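Local coordinates for regulatory Subunit of Protein Kinase A (cAMP-dependent) from Euglena gracilis (Euglena gracilis, PDB 6RSX) that binds cyclic AMP in two tandem cyclic nucleotide-binding domains and probably regulates a protein kinase A catalytic subunit, at residues K63-G68 against V128-N133; M72-E77 against I91-N96. All coordinates share one frame; numbering follows the deposited sequence.

Contact 1 (K63-G68 against V128-N133)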
ATOM      1  N   LYS A  63     -19.058 -13.136   5.404  1.00 33.75           N
ATOM      2  CA  LYS A  63     -19.698 -12.514   6.554  1.00 33.09           C
ATOM      3  C   LYS A  63     -20.431 -11.289   6.036  1.00 37.52           C
ATOM      4  O   LYS A  63     -19.901 -10.600   5.178  1.00 35.90           O
ATOM      5  CB  LYS A  63     -18.698 -12.039   7.584  1.00 34.31           C
ATOM      6  CG  LYS A  63     -19.344 -11.636   8.902  1.00 45.31           C
ATOM      7  CD  LYS A  63     -18.276 -11.360   9.987  1.00 56.39           C
ATOM      8  CE  LYS A  63     -18.345 -12.368  11.157  1.00 55.52           C
ATOM      9  NZ  LYS A  63     -18.614 -13.798  10.731  1.00 60.46           N
ATOM     10  N   THR A  64     -21.610 -11.012   6.567  1.00 39.24           N
ATOM     11  CA  THR A  64     -22.333  -9.796   6.222  1.00 38.67           C
ATOM     12  C   THR A  64     -22.570  -9.002   7.498  1.00 39.62           C
ATOM     13  O   THR A  64     -22.508  -9.535   8.616  1.00 39.21           O
ATOM     14  CB  THR A  64     -23.666 -10.102   5.520  1.00 40.27           C
ATOM     15  OG1 THR A  64     -24.506 -10.842   6.417  1.00 44.02           O
ATOM     16  CG2 THR A  64     -23.432 -10.939   4.285  1.00 44.38           C
ATOM     17  N   ALA A  65     -22.826  -7.710   7.315  1.00 37.16           N
ATOM     18  CA  ALA A  65     -23.130  -6.802   8.410  1.00 37.30           C
ATOM     19  C   ALA A  65     -24.147  -5.790   7.913  1.00 40.68           C
ATOM     20  O   ALA A  65     -23.915  -5.173   6.867  1.00 36.28           O
ATOM     21  CB  ALA A  65     -21.891  -6.040   8.872  1.00 37.49           C
ATOM     22  N   GLU A  66     -25.222  -5.583   8.672  1.00 39.63           N
ATOM     23  CA  GLU A  66     -26.195  -4.562   8.308  1.00 42.24           C
ATOM     24  C   GLU A  66     -25.644  -3.184   8.608  1.00 39.46           C
ATOM     25  O   GLU A  66     -24.837  -3.010   9.522  1.00 35.63           O
ATOM     26  CB  GLU A  66     -27.502  -4.744   9.071  1.00 45.87           C
ATOM     27  CG  GLU A  66     -28.291  -5.959   8.670  1.00 58.43           C
ATOM     28  CD  GLU A  66     -29.549  -6.128   9.523  1.00 77.32           C
ATOM     29  OE1 GLU A  66     -30.015  -5.123  10.116  1.00 74.75           O
ATOM     30  OE2 GLU A  66     -30.063  -7.271   9.609  1.00 86.21           O
ATOM     31  N   ALA A  67     -26.100  -2.195   7.828  1.00 37.39           N
ATOM     32  CA  ALA A  67     -25.737  -0.802   8.063  1.00 36.40           C
ATOM     33  C   ALA A  67     -25.827  -0.453   9.543  1.00 36.30           C
ATOM     34  O   ALA A  67     -26.842  -0.721  10.200  1.00 38.36           O
ATOM     35  CB  ALA A  67     -26.663   0.123   7.260  1.00 38.92           C
ATOM     36  N   GLY A  68     -24.757   0.137  10.065  1.00 36.42           N
ATOM     37  CA  GLY A  68     -24.679   0.584  11.436  1.00 36.73           C
ATOM     38  C   GLY A  68     -24.161  -0.451  12.429  1.00 37.81           C
ATOM     39  O   GLY A  68     -23.856  -0.089  13.564  1.00 41.83           O
ATOM     40  N   VAL A 128     -14.693  -1.111  13.842  1.00 30.69           N
ATOM     41  CA  VAL A 128     -15.007  -1.035  12.404  1.00 30.52           C
ATOM     42  C   VAL A 128     -16.511  -1.177  12.257  1.00 31.40           C
ATOM     43  O   VAL A 128     -17.076  -2.234  12.592  1.00 33.38           O
ATOM     44  CB  VAL A 128     -14.282  -2.120  11.598  1.00 30.63           C
ATOM     45  CG1 VAL A 128     -14.557  -1.953  10.079  1.00 31.54           C
ATOM     46  CG2 VAL A 128     -12.793  -2.080  11.883  1.00 30.64           C
ATOM     47  N   GLN A 129     -17.168  -0.118  11.771  1.00 28.85           N
ATOM     48  CA  GLN A 129     -18.628  -0.071  11.742  1.00 30.54           C
ATOM     49  C   GLN A 129     -19.130  -0.033  10.307  1.00 31.15           C
ATOM     50  O   GLN A 129     -18.656   0.788   9.515  1.00 31.31           O
ATOM     51  CB  GLN A 129     -19.130   1.162  12.497  1.00 32.73           C
ATOM     52  CG  GLN A 129     -20.634   1.252  12.515  1.00 37.29           C
ATOM     53  CD  GLN A 129     -21.127   2.378  13.415  1.00 42.16           C
ATOM     54  OE1 GLN A 129     -20.449   3.378  13.581  1.00 46.75           O
ATOM     55  NE2 GLN A 129     -22.297   2.194  14.027  1.00 43.54           N
ATOM     56  N   ALA A 130     -20.087  -0.895   9.972  1.00 31.47           N
ATOM     57  CA  ALA A 130     -20.667  -0.852   8.635  1.00 31.71           C
ATOM     58  C   ALA A 130     -21.399   0.473   8.459  1.00 30.49           C
ATOM     59  O   ALA A 130     -22.198   0.870   9.312  1.00 34.43           O
ATOM     60  CB  ALA A 130     -21.629  -2.010   8.425  1.00 32.71           C
ATOM     61  N   VAL A 131     -21.155   1.147   7.336  1.00 30.25           N
ATOM     62  CA  VAL A 131     -21.887   2.377   7.028  1.00 33.77           C
ATOM     63  C   VAL A 131     -23.126   1.993   6.233  1.00 34.74           C
ATOM     64  O   VAL A 131     -24.250   2.307   6.623  1.00 38.33           O
ATOM     65  CB  VAL A 131     -21.007   3.362   6.259  1.00 33.83           C
ATOM     66  CG1 VAL A 131     -21.835   4.602   5.799  1.00 33.78           C
ATOM     67  CG2 VAL A 131     -19.850   3.811   7.106  1.00 32.74           C
ATOM     68  N   SER A 132     -22.917   1.343   5.100  1.00 34.33           N
ATOM     69  CA  SER A 132     -23.951   0.674   4.329  1.00 35.43           C
ATOM     70  C   SER A 132     -24.106  -0.752   4.850  1.00 35.93           C
ATOM     71  O   SER A 132     -23.392  -1.181   5.754  1.00 36.80           O
ATOM     72  CB  SER A 132     -23.561   0.657   2.858  1.00 37.42           C
ATOM     73  OG  SER A 132     -22.340  -0.083   2.711  1.00 36.40           O
ATOM     74  N   ASN A 133     -25.013  -1.517   4.255  1.00 34.46           N
ATOM     75  CA  ASN A 133     -24.890  -2.968   4.365  1.00 35.19           C
ATOM     76  C   ASN A 133     -23.561  -3.373   3.752  1.00 35.22           C
ATOM     77  O   ASN A 133     -23.131  -2.801   2.743  1.00 32.97           O
ATOM     78  CB  ASN A 133     -26.018  -3.670   3.634  1.00 36.96           C
ATOM     79  CG  ASN A 133     -27.364  -3.384   4.248  1.00 39.04           C
ATOM     80  OD1 ASN A 133     -27.475  -3.021   5.431  1.00 39.92           O
ATOM     81  ND2 ASN A 133     -28.410  -3.546   3.443  1.00 49.67           N
TER
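Two corners of the cupin-type beta-roll of the first cyclic nucleotide-binding domain meet here: the bend after strand 61-65 and the bend between strands 127-130 and 134-140. The side chain of Gln129 runs straight along the join. CB leaves strand 127-130 with CG anti to the backbone N (chi1 -179°). CG lies against the carbonyl of Gly68, CD continues the extended chain, and NE2 at the tip donates to Gly68 O over 2.8 Å. The bond is almost straight, 176° at the hydrogen, and lies in the amide plane of Gln129, although NE2 sits above the carbonyl plane of Gly68. The same glycine gives its N-H to Ala130 O at 2.8 Å, so both its polar backbone atoms are held by neighbouring residues of one strand. Next to these bonds, Ala65 CB and Ala130 CB pack 4.1 Å apart, and Glu66 O rests against the methyl of Ala130. At the other end Asn133 has CG beside its own backbone N (chi1 -65°), which swings the amide across the bend. Its OD1 takes the N-H of Ala67 at 2.9 Å, in the plane of the side-chain carbonyl.

Contact 2 (M72-E77 against I91-N96); sequences MKQYDE and ILIQPN. With CMP (adenosine-3',5'-cyclic-monophosphate), chain B.
With CG anti to the backbone N (chi1 -169°) and the chain extended beyond it (chi2 174°), Gln74 sends its amide across to the backbone just after strand 89-93. There it pairs with the Gln94 backbone through both ends: Gln94 N donates to OE1 of Gln74 at 2.7 Å, and NE2 of Gln74 donates to Gln94 O at 3.1 Å. Each bond lies on a lone pair of its acceptor, so the two together fix the rotation of the buried amide. Tyr75 (chi1 -46°) turns its ring back over Gln74, whose CG lies over the centre of one ring face, 3.8 Å above its plane. The ring then crosses the Gln94 amide obliquely. Tyr75 OH packs 3.1 Å from Asn96 C and lies 2.5 Å from water 3, which sits in the ring plane. Water 1 can donate to either Gln74 OE1 or Gln94 OE1, water 2 joins Gln94 OE1 to Gln74 O, and Gln94 NE2 goes instead to Ala99 O. Lys73 to Asp76 form a type II beta turn, braced by Lys73 N donating to Asp76 OD2. The side-chain amide thus pairs like a peptide group, tying turn to strand end in the cAMP-binding beta-roll.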
ATOM      1  N   MET A  72     -16.309  -5.335  14.375  1.00 33.37           N
ATOM      2  CA  MET A  72     -15.448  -5.542  15.531  1.00 35.05           C
ATOM      3  C   MET A  72     -15.419  -4.253  16.339  1.00 35.58           C
ATOM      4  O   MET A  72     -15.639  -3.156  15.813  1.00 30.89           O
ATOM      5  CB  MET A  72     -14.033  -5.940  15.145  1.00 31.47           C
ATOM      6  CG  MET A  72     -13.285  -4.861  14.261  1.00 29.28           C
ATOM      7  SD  MET A  72     -11.602  -5.410  13.851  1.00 33.88           S
ATOM      8  CE  MET A  72     -11.967  -6.814  12.832  1.00 31.83           C
ATOM      9  N   LYS A  73     -15.166  -4.396  17.639  1.00 30.78           N
ATOM     10  CA  LYS A  73     -15.026  -3.246  18.508  1.00 28.37           C
ATOM     11  C   LYS A  73     -13.599  -3.142  19.005  1.00 29.37           C
ATOM     12  O   LYS A  73     -12.948  -4.152  19.296  1.00 31.10           O
ATOM     13  CB  LYS A  73     -15.992  -3.313  19.690  1.00 36.05           C
ATOM     14  CG  LYS A  73     -17.406  -3.475  19.251  1.00 44.42           C
ATOM     15  CD  LYS A  73     -18.281  -2.417  19.880  1.00 61.57           C
ATOM     16  CE  LYS A  73     -17.779  -0.996  19.602  1.00 50.63           C
ATOM     17  NZ  LYS A  73     -18.628  -0.011  20.349  1.00 66.93           N
ATOM     18  N   GLN A  74     -13.141  -1.908  19.125  1.00 27.30           N
ATOM     19  CA  GLN A  74     -11.831  -1.646  19.696  1.00 23.66           C
ATOM     20  C   GLN A  74     -11.732  -2.384  21.031  1.00 27.84           C
ATOM     21  O   GLN A  74     -12.711  -2.479  21.758  1.00 28.86           O
ATOM     22  CB  GLN A  74     -11.638  -0.150  19.895  1.00 28.51           C
ATOM     23  CG  GLN A  74     -10.212   0.222  20.227  1.00 30.09           C
ATOM     24  CD  GLN A  74     -10.045   1.729  20.270  1.00 34.51           C
ATOM     25  OE1 GLN A  74     -10.896   2.438  19.756  1.00 32.53           O
ATOM     26  NE2 GLN A  74      -8.980   2.228  20.918  1.00 31.50           N
ATOM     27  N   TYR A  75     -10.534  -2.846  21.329  1.00 25.71           N
ATOM     28  CA  TYR A  75     -10.228  -3.676  22.524  1.00 27.86           C
ATOM     29  C   TYR A  75     -10.749  -5.112  22.506  1.00 32.04           C
ATOM     30  O   TYR A  75     -10.395  -5.891  23.417  1.00 33.20           O
ATOM     31  CB  TYR A  75     -10.731  -2.969  23.805  1.00 28.48           C
ATOM     32  CG  TYR A  75     -10.386  -1.524  23.903  1.00 29.36           C
ATOM     33  CD1 TYR A  75      -9.047  -1.075  24.018  1.00 30.14           C
ATOM     34  CD2 TYR A  75     -11.396  -0.563  23.905  1.00 29.40           C
ATOM     35  CE1 TYR A  75      -8.758   0.310  24.091  1.00 31.92           C
ATOM     36  CE2 TYR A  75     -11.104   0.782  23.990  1.00 32.33           C
ATOM     37  CZ  TYR A  75      -9.791   1.209  24.112  1.00 34.75           C
ATOM     38  OH  TYR A  75      -9.566   2.564  24.182  1.00 37.16           O
ATOM     39  N   ASP A  76     -11.574  -5.526  21.527  1.00 30.07           N
ATOM     40  CA  ASP A  76     -11.959  -6.951  21.444  1.00 30.23           C
ATOM     41  C   ASP A  76     -10.734  -7.873  21.292  1.00 31.39           C
ATOM     42  O   ASP A  76      -9.703  -7.495  20.724  1.00 28.83           O
ATOM     43  CB  ASP A  76     -12.848  -7.238  20.230  1.00 34.58           C
ATOM     44  CG  ASP A  76     -14.304  -6.760  20.363  1.00 42.62           C
ATOM     45  OD1 ASP A  76     -14.730  -6.408  21.492  1.00 38.42           O
ATOM     46  OD2 ASP A  76     -15.012  -6.780  19.283  1.00 36.15           O
ATOM     47  N   GLU A  77     -10.856  -9.121  21.774  1.00 29.41           N
ATOM     48  CA  GLU A  77      -9.868 -10.123  21.369  1.00 27.65           C
ATOM     49  C   GLU A  77      -9.985 -10.399  19.863  1.00 31.14           C
ATOM     50  O   GLU A  77     -11.090 -10.533  19.351  1.00 32.71           O
ATOM     51  CB  GLU A  77     -10.115 -11.420  22.165  1.00 32.19           C
ATOM     52  CG  GLU A  77      -9.279 -12.582  21.682  1.00 32.99           C
ATOM     53  CD  GLU A  77      -9.566 -13.879  22.494  1.00 36.35           C
ATOM     54  OE1 GLU A  77     -10.665 -14.018  23.072  1.00 37.94           O
ATOM     55  OE2 GLU A  77      -8.713 -14.754  22.465  1.00 42.09           O
ATOM     56  N   ILE A  91     -13.668   3.415  10.257  1.00 29.74           N
ATOM     57  CA  ILE A  91     -12.660   3.094  11.266  1.00 30.00           C
ATOM     58  C   ILE A  91     -12.789   4.144  12.361  1.00 34.78           C
ATOM     59  O   ILE A  91     -12.636   5.350  12.103  1.00 33.27           O
ATOM     60  CB  ILE A  91     -11.246   3.112  10.670  1.00 32.13           C
ATOM     61  CG1 ILE A  91     -11.134   2.175   9.470  1.00 31.02           C
ATOM     62  CG2 ILE A  91     -10.207   2.814  11.766  1.00 33.50           C
ATOM     63  CD1 ILE A  91     -11.558   0.697   9.739  1.00 32.52           C
ATOM     64  N   LEU A  92     -13.098   3.696  13.576  1.00 29.35           N
ATOM     65  CA  LEU A  92     -13.314   4.571  14.729  1.00 32.10           C
ATOM     66  C   LEU A  92     -12.322   4.206  15.828  1.00 34.00           C
ATOM     67  O   LEU A  92     -12.148   3.023  16.139  1.00 31.50           O
ATOM     68  CB  LEU A  92     -14.748   4.428  15.263  1.00 37.76           C
ATOM     69  CG  LEU A  92     -15.833   4.665  14.207  1.00 41.02           C
ATOM     70  CD1 LEU A  92     -17.076   3.903  14.490  1.00 48.96           C
ATOM     71  CD2 LEU A  92     -16.117   6.133  14.246  1.00 38.69           C
ATOM     72  N   ILE A  93     -11.673   5.202  16.421  1.00 33.01           N
ATOM     73  CA  ILE A  93     -10.686   4.928  17.459  1.00 32.08           C
ATOM     74  C   ILE A  93     -10.958   5.810  18.676  1.00 33.28           C
ATOM     75  O   ILE A  93     -11.033   7.036  18.565  1.00 33.38           O
ATOM     76  CB  ILE A  93      -9.247   5.109  16.955  1.00 33.95           C
ATOM     77  CG1 ILE A  93      -8.996   4.173  15.758  1.00 33.41           C
ATOM     78  CG2 ILE A  93      -8.223   4.856  18.124  1.00 32.89           C
ATOM     79  CD1 ILE A  93      -7.609   4.389  15.081  1.00 38.14           C
ATOM     80  N   GLN A  94     -11.097   5.171  19.839  1.00 30.69           N
ATOM     81  CA  GLN A  94     -11.210   5.891  21.103  1.00 28.00           C
ATOM     82  C   GLN A  94      -9.826   6.119  21.681  1.00 29.58           C
ATOM     83  O   GLN A  94      -8.944   5.255  21.567  1.00 31.43           O
ATOM     84  CB  GLN A  94     -12.001   5.038  22.131  1.00 33.79           C
ATOM     85  CG  GLN A  94     -13.396   4.669  21.680  1.00 34.25           C
ATOM     86  CD  GLN A  94     -13.853   3.449  22.404  1.00 34.02           C
ATOM     87  OE1 GLN A  94     -13.909   2.364  21.819  1.00 31.82           O
ATOM     88  NE2 GLN A  94     -14.172   3.603  23.689  1.00 35.91           N
ATOM     89  N   PRO A  95      -9.644   7.225  22.397  1.00 31.51           N
ATOM     90  CA  PRO A  95      -8.363   7.461  23.069  1.00 33.55           C
ATOM     91  C   PRO A  95      -8.220   6.643  24.334  1.00 35.57           C
ATOM     92  O   PRO A  95      -7.100   6.444  24.817  1.00 35.81           O
ATOM     93  CB  PRO A  95      -8.416   8.951  23.412  1.00 36.66           C
ATOM     94  CG  PRO A  95      -9.857   9.260  23.479  1.00 35.58           C
ATOM     95  CD  PRO A  95     -10.523   8.402  22.451  1.00 32.15           C
ATOM     96  N   ASN A  96      -9.319   6.168  24.855  1.00 32.47           N
ATOM     97  CA  ASN A  96      -9.324   5.254  25.994  1.00 33.04           C
ATOM     98  C   ASN A  96     -10.722   4.685  26.136  1.00 32.48           C
ATOM     99  O   ASN A  96     -11.683   5.232  25.559  1.00 33.39           O
ATOM    100  CB  ASN A  96      -8.893   5.969  27.267  1.00 35.55           C
ATOM    101  CG  ASN A  96      -9.849   7.067  27.662  1.00 40.40           C
ATOM    102  OD1 ASN A  96     -10.975   6.809  28.090  1.00 41.34           O
ATOM    103  ND2 ASN A  96      -9.414   8.305  27.530  1.00 44.53           N
TER
HETATM  104  P   CMP B 501      -6.882  -4.740  14.469  1.00 30.07           P
HETATM  105  O1P CMP B 501      -6.797  -6.303  14.531  1.00 30.96           O
HETATM  106  O2P CMP B 501      -6.280  -3.855  15.479  1.00 26.91           O
HETATM  107  O5' CMP B 501      -8.434  -4.318  14.495  1.00 28.73           O
HETATM  108  C5' CMP B 501      -8.855  -3.038  14.026  1.00 31.06           C
HETATM  109  C4' CMP B 501      -8.251  -2.853  12.665  1.00 29.54           C
HETATM  110  O4' CMP B 501      -8.488  -1.568  12.075  1.00 30.66           O
HETATM  111  C3' CMP B 501      -6.747  -2.937  12.660  1.00 30.37           C
HETATM  112  O3' CMP B 501      -6.293  -4.241  12.944  1.00 29.99           O
HETATM  113  C2' CMP B 501      -6.390  -2.410  11.267  1.00 30.34           C
HETATM  114  O2' CMP B 501      -6.491  -3.478  10.339  1.00 31.14           O
HETATM  115  C1' CMP B 501      -7.546  -1.399  11.019  1.00 31.51           C
HETATM  116  N9  CMP B 501      -7.133   0.000  11.022  1.00 31.24           N
HETATM  117  C8  CMP B 501      -7.467   0.924  10.055  1.00 32.51           C
HETATM  118  N7  CMP B 501      -6.974   2.096  10.412  1.00 32.42           N
HETATM  119  C5  CMP B 501      -6.305   1.905  11.558  1.00 34.07           C
HETATM  120  C6  CMP B 501      -5.600   2.819  12.293  1.00 36.45           C
HETATM  121  N6  CMP B 501      -5.356   4.227  12.089  1.00 39.36           N
HETATM  122  N1  CMP B 501      -4.968   2.468  13.390  1.00 34.87           N
HETATM  123  C2  CMP B 501      -5.079   1.169  13.804  1.00 34.70           C
HETATM  124  N3  CMP B 501      -5.770   0.228  13.078  1.00 31.25           N
HETATM  125  C4  CMP B 501      -6.399   0.622  11.949  1.00 32.91           C
HETATM  126  O   HOH W   1     -13.698   2.449  19.083  1.00 34.18           O
HETATM  127  O   HOH W   2     -14.805  -0.259  22.062  1.00 34.40           O
HETATM  128  O   HOH W   3      -7.210   3.360  23.773  1.00 45.74           O

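How the contacts relate
Contact 2 is nested within the chain loop that contact 1 closes, and their centres lie about 16 Å apart. Both reach one antiparallel sheet, in which strand 127-130 runs between strands 70-72 and 89-93. Val128 N comes within 3.0 Å of Met72 O, a probable hydrogen bond, and Val128 CG2 packs on Ile91 CD1 at 3.7 Å; Gln129 OE1 also lies against Leu92 CD1. The ligand sits nearer contact 2: Met72 SD is 3.4 Å from O5' of the cyclic AMP, and Ile91 and Ile93 meet its adenine. The nearest atoms of the Gln129 side chain and the nucleotide are about 11 Å apart; contact 1 is related to the pocket through the sheet they share.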